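Local coordinates for beta-N-acetylglucosaminidase-like protein Glycoside hydrolase family 20 (Flavobacterium johnsoniae, PDB 6YHH) that probably acts as a chitobiase, a beta-N-acetylhexosaminidase that removes terminal N-acetylglucosamine units during bacterial chitin breakdown, at residues Phe23-Asn28 and Thr56-Glu61; Phe29-Ser34 and Ala74-Asn79. All blocks are in the same frame, centred on the assembly; numbering follows the deposited sequence. Where two conformers were deposited one is given.

Contacts 1 and 2 join two consecutive runs, 23-28 and 29-34, to segments later in the same domain. The segments alternate: 23-28 leads directly into 29-34, while 56-61 and 74-79 follow after helix 40-56, so the two contacts cross along the chain, with centres about 14 Å apart. At the junction Asn28 ND2 and Glu75 OE2, 3.0 Å apart, form a probable hydrogen bond. Beside it Phe23 CZ approaches Phe29 CD1 at 3.9 Å, and Phe60 CE1 lies 3.8 Å from Phe29 CB, giving both contacts a common apolar seam. Both belong to the N-terminal alpha/beta domain that precedes the catalytic barrel, away from Glu317, the predicted proton donor.

Contact 1: residues Phe23-Asn28 and Thr56-Glu61; sequences FTLTKN and TGIFFE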
ATOM      1  N   PHE A  23      27.319 -19.475 -10.079  1.00 14.59           N
ATOM      2  CA  PHE A  23      27.932 -18.450  -9.269  1.00 14.23           C
ATOM      3  C   PHE A  23      27.170 -18.503  -7.932  1.00 16.97           C
ATOM      4  O   PHE A  23      25.937 -18.356  -7.927  1.00 15.84           O
ATOM      5  CB  PHE A  23      27.730 -17.086  -9.915  1.00 13.84           C
ATOM      6  CG  PHE A  23      28.176 -15.904  -9.100  1.00 13.60           C
ATOM      7  CD1 PHE A  23      27.393 -15.435  -8.047  1.00 13.99           C
ATOM      8  CD2 PHE A  23      29.363 -15.269  -9.349  1.00 13.88           C
ATOM      9  CE1 PHE A  23      27.785 -14.308  -7.319  1.00 13.54           C
ATOM     10  CE2 PHE A  23      29.766 -14.150  -8.634  1.00 15.62           C
ATOM     11  CZ  PHE A  23      28.982 -13.695  -7.594  1.00 14.86           C
ATOM     12  N   THR A  24      27.900 -18.673  -6.805  1.00 16.06           N
ATOM     13  CA  THR A  24      27.251 -18.763  -5.484  1.00 16.32           C
ATOM     14  C   THR A  24      27.223 -17.400  -4.804  1.00 15.52           C
ATOM     15  O   THR A  24      28.226 -16.711  -4.716  1.00 15.60           O
ATOM     16  CB  THR A  24      27.972 -19.782  -4.610  1.00 17.85           C
ATOM     17  OG1 THR A  24      27.814 -21.095  -5.185  1.00 18.84           O
ATOM     18  CG2 THR A  24      27.335 -19.796  -3.196  1.00 18.71           C
ATOM     19  N   LEU A  25      26.028 -16.958  -4.342  1.00 13.54           N
ATOM     20  CA  LEU A  25      25.905 -15.662  -3.682  1.00 14.31           C
ATOM     21  C   LEU A  25      26.285 -15.790  -2.193  1.00 13.68           C
ATOM     22  O   LEU A  25      25.822 -16.732  -1.473  1.00 14.16           O
ATOM     23  CB  LEU A  25      24.450 -15.146  -3.774  1.00 16.99           C
ATOM     24  CG  LEU A  25      24.101 -14.104  -4.756  1.00 21.10           C
ATOM     25  CD1 LEU A  25      22.573 -13.890  -4.602  1.00 22.79           C
ATOM     26  CD2 LEU A  25      24.838 -12.805  -4.501  1.00 18.30           C
ATOM     27  N   THR A  26      27.177 -14.910  -1.783  1.00 12.96           N
ATOM     28  CA  THR A  26      27.707 -14.911  -0.434  1.00 14.84           C
ATOM     29  C   THR A  26      27.779 -13.495   0.051  1.00 14.38           C
ATOM     30  O   THR A  26      27.548 -12.539  -0.667  1.00 14.55           O
ATOM     31  CB  THR A  26      29.184 -15.393  -0.402  1.00 14.43           C
ATOM     32  OG1 THR A  26      30.034 -14.415  -0.978  1.00 15.46           O
ATOM     33  CG2 THR A  26      29.280 -16.736  -1.103  1.00 15.80           C
ATOM     34  N   LYS A  27      28.198 -13.363   1.313  1.00 15.34           N
ATOM     35  CA  LYS A  27      28.405 -12.075   1.903  1.00 17.18           C
ATOM     36  C   LYS A  27      29.549 -11.245   1.301  1.00 15.84           C
ATOM     37  O   LYS A  27      29.670 -10.046   1.545  1.00 17.85           O
ATOM     38  CB  LYS A  27      28.581 -12.247   3.439  1.00 20.53           C
ATOM     39  CG  LYS A  27      28.054 -11.045   4.236  1.00 21.59           C
ATOM     40  CD  LYS A  27      27.949 -11.426   5.687  1.00 22.97           C
ATOM     41  CE  LYS A  27      27.807 -10.162   6.466  1.00 24.33           C
ATOM     42  NZ  LYS A  27      26.404  -9.815   6.543  1.00 20.42           N
ATOM     43  N   ASN A  28      30.341 -11.846   0.415  1.00 16.10           N
ATOM     44  CA  ASN A  28      31.385 -11.138  -0.326  1.00 18.08           C
ATOM     45  C   ASN A  28      30.843 -10.349  -1.500  1.00 15.91           C
ATOM     46  O   ASN A  28      31.539  -9.542  -2.102  1.00 16.37           O
ATOM     47  CB  ASN A  28      32.461 -12.140  -0.878  1.00 20.49           C
ATOM     48  CG  ASN A  28      33.706 -11.413  -1.368  1.00 25.83           C
ATOM     49  OD1 ASN A  28      34.228 -10.544  -0.635  1.00 30.78           O
ATOM     50  ND2 ASN A  28      34.167 -11.699  -2.625  1.00 26.48           N
ATOM     51  N   THR A  56      17.210 -12.816  -0.243  1.00  9.79           N
ATOM     52  CA  THR A  56      18.261 -13.739   0.178  1.00 10.91           C
ATOM     53  C   THR A  56      18.696 -13.686   1.616  1.00 11.32           C
ATOM     54  O   THR A  56      19.289 -14.694   2.124  1.00 11.89           O
ATOM     55  CB  THR A  56      19.525 -13.570  -0.670  1.00 10.66           C
ATOM     56  OG1 THR A  56      20.060 -12.238  -0.603  1.00 11.20           O
ATOM     57  CG2 THR A  56      19.239 -13.928  -2.093  1.00 12.77           C
ATOM     58  N   GLY A  57      18.504 -12.515   2.262  1.00 11.55           N
ATOM     59  CA  GLY A  57      18.805 -12.445   3.693  1.00 12.27           C
ATOM     60  C   GLY A  57      20.310 -12.482   3.969  1.00 11.69           C
ATOM     61  O   GLY A  57      20.713 -12.884   5.101  1.00 11.58           O
ATOM     62  N   ILE A  58      21.111 -12.001   3.040  1.00 12.16           N
ATOM     63  CA  ILE A  58      22.568 -12.083   3.165  1.00 12.06           C
ATOM     64  C   ILE A  58      23.145 -10.972   4.005  1.00 12.54           C
ATOM     65  O   ILE A  58      24.110 -11.226   4.727  1.00 13.93           O
ATOM     66  CB  ILE A  58      23.224 -12.245   1.786  1.00 12.88           C
ATOM     67  CG1 ILE A  58      22.856 -13.637   1.268  1.00 16.52           C
ATOM     68  CG2 ILE A  58      24.754 -12.003   1.915  1.00 13.50           C
ATOM     69  CD1 ILE A  58      23.247 -13.940  -0.154  1.00 17.42           C
ATOM     70  N   PHE A  59      22.548  -9.789   3.957  1.00 11.49           N
ATOM     71  CA  PHE A  59      23.028  -8.547   4.584  1.00 11.90           C
ATOM     72  C   PHE A  59      24.308  -8.081   3.892  1.00 12.91           C
ATOM     73  O   PHE A  59      25.424  -8.156   4.450  1.00 12.30           O
ATOM     74  CB  PHE A  59      23.210  -8.703   6.113  1.00 12.72           C
ATOM     75  CG  PHE A  59      21.904  -8.813   6.898  1.00 11.85           C
ATOM     76  CD1 PHE A  59      21.035  -9.878   6.773  1.00 13.24           C
ATOM     77  CD2 PHE A  59      21.588  -7.806   7.781  1.00 12.30           C
ATOM     78  CE1 PHE A  59      19.862  -9.953   7.530  1.00 13.55           C
ATOM     79  CE2 PHE A  59      20.404  -7.890   8.511  1.00 13.67           C
ATOM     80  CZ  PHE A  59      19.555  -8.923   8.337  1.00 13.27           C
ATOM     81  N   PHE A  60      24.153  -7.626   2.664  1.00 13.15           N
ATOM     82  CA  PHE A  60      25.306  -7.196   1.835  1.00 13.52           C
ATOM     83  C   PHE A  60      26.004  -6.022   2.491  1.00 13.71           C
ATOM     84  O   PHE A  60      25.387  -5.186   3.163  1.00 14.31           O
ATOM     85  CB  PHE A  60      24.808  -6.808   0.420  1.00 13.12           C
ATOM     86  CG  PHE A  60      24.230  -7.972  -0.340  1.00 12.30           C
ATOM     87  CD1 PHE A  60      24.915  -9.114  -0.452  1.00 12.48           C
ATOM     88  CD2 PHE A  60      22.983  -7.872  -0.989  1.00 11.91           C
ATOM     89  CE1 PHE A  60      24.447 -10.185  -1.176  1.00 13.25           C
ATOM     90  CE2 PHE A  60      22.531  -8.918  -1.740  1.00 12.67           C
ATOM     91  CZ  PHE A  60      23.203 -10.098  -1.792  1.00 13.84           C
ATOM     92  N   GLU A  61      27.295  -5.922   2.229  1.00 14.59           N
ATOM     93  CA  GLU A  61      28.111  -4.799   2.758  1.00 15.05           C
ATOM     94  C   GLU A  61      27.741  -3.438   2.304  1.00 14.33           C
ATOM     95  O   GLU A  61      27.794  -2.513   3.070  1.00 15.97           O
ATOM     96  CB  GLU A  61      29.635  -5.028   2.446  1.00 18.73           C
TER
HETATM   97  O   HOH W   1      28.453  -8.014   0.679  1.00 18.72           O
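The ammonium of Lys27 is shared between two consecutive carbonyls. NZ donates to Phe59 O at 2.8 Å and to Ile58 O at 3.2 Å, each time in the carbonyl plane and on a lone pair. The lysine chain runs out nearly extended and bends only at its last torsion (chi4 88°), which turns the nitrogen onto both oxygens. Ile58 packs against the start of that chain: its CG2, anti to the backbone N, comes within 3.7 Å of Lys27 CA, while its CD1 meets Leu25 CB at 4.0 Å. An alanine here would lose both of these branches and would probably loosen the packing of 56-61 against Leu25 and the Lys27 backbone. Deeper in, Leu25 crosses Phe60 at about a right angle, with CD2 4.2 Å from Phe60 CZ. The edge of the same ring faces Thr26 O, which lies in the ring plane, 3.9 Å from CE1. A water adds a bridge, donating to Lys27 O at 2.5 Å and accepting from Glu61 N at 2.8 Å.

Further out, an ST turn, in which Thr26 OG1 accepts from Asn28 N, shapes the bend bearing Lys27. On the loop's own side, the Asp53 carboxylate takes the N-H of Phe59 on one oxygen and that of Phe60 on the other, fixing the loop. Phe59 turns outward to meet Tyr547 of the second subunit. Thus the chain after strand 21-24 is clasped to the loop that leaves helix 40-56 at Gly57, with its positive phi, within the N-terminal alpha/beta domain preceding the catalytic barrel.

Contact 2: residues Phe29-Ser34 and Ala74-Asn79; sequences FKVNIS and AELQIN
Two donors converge on Ala74 O: Gln77 NE2, at 3.0 Å and on a lone pair, and the ammonium of Lys102 from the adjoining strand. To reach back to that carbonyl the glutamine folds at chi2 (-71°), and the same turn presents OE1 to Asn32. There Asn32 ND2 donates at 2.9 Å in an almost straight bond (174°), lying in the carbonyl plane of the glutamine, although the two amides are twisted 56° apart. Asn32 OD1 accepts from Phe71 N, so the asparagine amide is oriented from both ends.

Between these strands the backbone ladder is parallel. Asn32 bridges two residues of 76-79 through its backbone, its N donating to Leu76 O and its O accepting from Ile78 N, each at 2.9 Å. Leu76 N to Lys30 O and Ser34 N to Ile78 O continue the series.

The other face is apolar. Val31 CG2, anti to its backbone N, touches Ile78 CD1 at 3.6 Å and Leu76 CD2 at 3.7 Å, which lie on the same side of it. The Phe29 ring lies alongside Leu76, with Phe29 CZ within 3.7 Å of Leu76 CB, and at the ring edge stands Glu75 OE1, whose sister oxygen is engaged by Asn28. Helices 40-56 and 110-123 cover the face formed by Val31, Ile33, Leu76 and Ile78. Neighbouring parallel strands joined through helix 40-56 make a beta-alpha-beta crossover, in a sheet backed on one face by helices.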
ATOM      1  N   PHE A  29      29.580 -10.623  -1.874  1.00 15.67           N
ATOM      2  CA  PHE A  29      28.997  -9.935  -3.003  1.00 13.47           C
ATOM      3  C   PHE A  29      28.964  -8.417  -2.943  1.00 13.50           C
ATOM      4  O   PHE A  29      28.450  -7.806  -1.968  1.00 15.51           O
ATOM      5  CB  PHE A  29      27.606 -10.466  -3.264  1.00 12.90           C
ATOM      6  CG  PHE A  29      26.981  -9.995  -4.568  1.00 12.43           C
ATOM      7  CD1 PHE A  29      27.298 -10.633  -5.765  1.00 13.49           C
ATOM      8  CD2 PHE A  29      26.068  -8.967  -4.606  1.00 13.13           C
ATOM      9  CE1 PHE A  29      26.714 -10.212  -6.940  1.00 13.68           C
ATOM     10  CE2 PHE A  29      25.456  -8.582  -5.811  1.00 13.28           C
ATOM     11  CZ  PHE A  29      25.826  -9.184  -6.975  1.00 12.64           C
ATOM     12  N   LYS A  30      29.501  -7.823  -4.000  1.00 12.58           N
ATOM     13  CA  LYS A  30      29.509  -6.410  -4.233  1.00 14.66           C
ATOM     14  C   LYS A  30      29.322  -6.066  -5.702  1.00 13.24           C
ATOM     15  O   LYS A  30      29.537  -6.927  -6.587  1.00 16.03           O
ATOM     16  CB  LYS A  30      30.876  -5.797  -3.723  1.00 15.44           C
ATOM     17  CG  LYS A  30      31.108  -5.895  -2.233  1.00 17.34           C
ATOM     18  CD  LYS A  30      32.418  -5.225  -1.783  1.00 21.83           C
ATOM     19  CE  LYS A  30      33.597  -6.226  -1.822  1.00 27.06           C
ATOM     20  NZ  LYS A  30      33.577  -7.588  -1.133  1.00 27.00           N
ATOM     21  N   VAL A  31      28.956  -4.812  -5.950  1.00 14.23           N
ATOM     22  CA  VAL A  31      28.713  -4.249  -7.255  1.00 15.62           C
ATOM     23  C   VAL A  31      29.593  -3.046  -7.530  1.00 15.93           C
ATOM     24  O   VAL A  31      29.865  -2.205  -6.674  1.00 16.27           O
ATOM     25  CB  VAL A  31      27.208  -3.921  -7.490  1.00 16.54           C
ATOM     26  CG1 VAL A  31      26.744  -2.804  -6.582  1.00 18.68           C
ATOM     27  CG2 VAL A  31      26.924  -3.580  -8.936  1.00 17.12           C
ATOM     28  N   ASN A  32      30.002  -2.945  -8.788  1.00 14.86           N
ATOM     29  CA  ASN A  32      30.838  -1.858  -9.296  1.00 15.61           C
ATOM     30  C   ASN A  32      30.315  -1.430 -10.637  1.00 14.70           C
ATOM     31  O   ASN A  32      29.875  -2.315 -11.404  1.00 15.94           O
ATOM     32  CB  ASN A  32      32.271  -2.378  -9.489  1.00 16.87           C
ATOM     33  CG  ASN A  32      33.244  -1.257  -9.771  1.00 19.03           C
ATOM     34  OD1 ASN A  32      33.360  -0.308  -8.984  1.00 18.25           O
ATOM     35  ND2 ASN A  32      33.928  -1.339 -10.954  1.00 20.35           N
ATOM     36  N   ILE A  33      30.393  -0.138 -10.893  1.00 14.29           N
ATOM     37  CA  ILE A  33      29.892   0.460 -12.088  1.00 14.89           C
ATOM     38  C   ILE A  33      31.033   1.226 -12.774  1.00 16.75           C
ATOM     39  O   ILE A  33      31.747   1.997 -12.112  1.00 14.81           O
ATOM     40  CB  ILE A  33      28.750   1.464 -11.838  1.00 15.80           C
ATOM     41  CG1 ILE A  33      27.643   0.850 -10.959  1.00 14.56           C
ATOM     42  CG2 ILE A  33      28.181   1.950 -13.151  1.00 14.93           C
ATOM     43  CD1 ILE A  33      26.708   1.926 -10.489  1.00 14.91           C
ATOM     44  N   SER A  34      31.119   1.073 -14.086  0.50 15.28           N
ATOM     45  CA  SER A  34      32.173   1.703 -14.877  0.50 15.01           C
ATOM     46  C   SER A  34      31.664   2.263 -16.177  0.50 15.13           C
ATOM     47  O   SER A  34      30.504   2.063 -16.591  0.50 14.01           O
ATOM     48  CB  SER A  34      33.302   0.714 -15.143  0.50 14.89           C
ATOM     49  OG  SER A  34      32.871  -0.319 -16.003  0.50 13.42           O
ATOM     50  N   ALA A  74      34.831  -5.944  -7.629  1.00 17.76           N
ATOM     51  CA  ALA A  74      33.530  -6.491  -7.269  1.00 16.10           C
ATOM     52  C   ALA A  74      33.102  -7.686  -8.108  1.00 14.69           C
ATOM     53  O   ALA A  74      33.394  -7.755  -9.332  1.00 15.00           O
ATOM     54  CB  ALA A  74      32.493  -5.387  -7.415  1.00 16.86           C
ATOM     55  N   GLU A  75      32.341  -8.596  -7.511  1.00 14.51           N
ATOM     56  CA  GLU A  75      31.816  -9.776  -8.215  1.00 13.66           C
ATOM     57  C   GLU A  75      30.858  -9.430  -9.337  1.00 15.08           C
ATOM     58  O   GLU A  75      30.744 -10.197 -10.272  1.00 15.38           O
ATOM     59  CB  GLU A  75      31.226 -10.794  -7.255  1.00 14.85           C
ATOM     60  CG  GLU A  75      32.274 -11.552  -6.470  1.00 15.26           C
ATOM     61  CD  GLU A  75      31.713 -12.297  -5.275  1.00 18.93           C
ATOM     62  OE1 GLU A  75      30.482 -12.095  -4.916  1.00 16.35           O
ATOM     63  OE2 GLU A  75      32.501 -13.098  -4.685  1.00 19.33           O
ATOM     64  N   LEU A  76      30.139  -8.326  -9.199  1.00 13.24           N
ATOM     65  CA  LEU A  76      29.239  -7.823 -10.266  1.00 12.12           C
ATOM     66  C   LEU A  76      29.761  -6.537 -10.807  1.00 12.76           C
ATOM     67  O   LEU A  76      29.865  -5.507 -10.100  1.00 12.94           O
ATOM     68  CB  LEU A  76      27.749  -7.649  -9.772  1.00 12.43           C
ATOM     69  CG  LEU A  76      26.811  -7.024 -10.832  1.00 12.10           C
ATOM     70  CD1 LEU A  76      26.580  -7.849 -12.092  1.00 14.07           C
ATOM     71  CD2 LEU A  76      25.486  -6.758 -10.146  1.00 13.28           C
ATOM     72  N   GLN A  77      30.104  -6.561 -12.096  1.00 13.46           N
ATOM     73  CA  GLN A  77      30.604  -5.373 -12.847  1.00 13.92           C
ATOM     74  C   GLN A  77      29.593  -4.976 -13.861  1.00 13.89           C
ATOM     75  O   GLN A  77      29.101  -5.845 -14.592  1.00 15.61           O
ATOM     76  CB  GLN A  77      31.874  -5.738 -13.629  1.00 16.32           C
ATOM     77  CG  GLN A  77      33.014  -6.110 -12.743  1.00 19.54           C
ATOM     78  CD  GLN A  77      33.568  -4.900 -12.007  1.00 18.62           C
ATOM     79  OE1 GLN A  77      33.559  -3.754 -12.526  1.00 17.65           O
ATOM     80  NE2 GLN A  77      34.045  -5.149 -10.749  1.00 23.27           N
ATOM     81  N   ILE A  78      29.284  -3.693 -13.870  1.00 14.13           N
ATOM     82  CA  ILE A  78      28.349  -3.105 -14.743  1.00 14.61           C
ATOM     83  C   ILE A  78      29.077  -1.997 -15.516  1.00 15.42           C
ATOM     84  O   ILE A  78      29.473  -1.000 -14.941  1.00 17.03           O
ATOM     85  CB  ILE A  78      27.173  -2.497 -13.966  1.00 14.73           C
ATOM     86  CG1 ILE A  78      26.511  -3.532 -13.034  1.00 17.67           C
ATOM     87  CG2 ILE A  78      26.198  -1.882 -14.921  1.00 15.08           C
ATOM     88  CD1 ILE A  78      25.529  -2.866 -12.128  1.00 17.85           C
ATOM     89  N   ASN A  79      29.176  -2.196 -16.838  1.00 15.65           N
ATOM     90  CA  ASN A  79      29.896  -1.260 -17.727  1.00 17.10           C
ATOM     91  C   ASN A  79      28.873  -0.664 -18.705  1.00 15.71           C
ATOM     92  O   ASN A  79      28.160  -1.422 -19.391  1.00 15.81           O
ATOM     93  CB  ASN A  79      30.935  -1.963 -18.560  1.00 20.21           C
ATOM     94  CG  ASN A  79      31.912  -2.798 -17.755  1.00 28.50           C
ATOM     95  OD1 ASN A  79      32.068  -4.030 -17.974  1.00 37.14           O
ATOM     96  ND2 ASN A  79      32.594  -2.150 -16.826  1.00 30.14           N
TER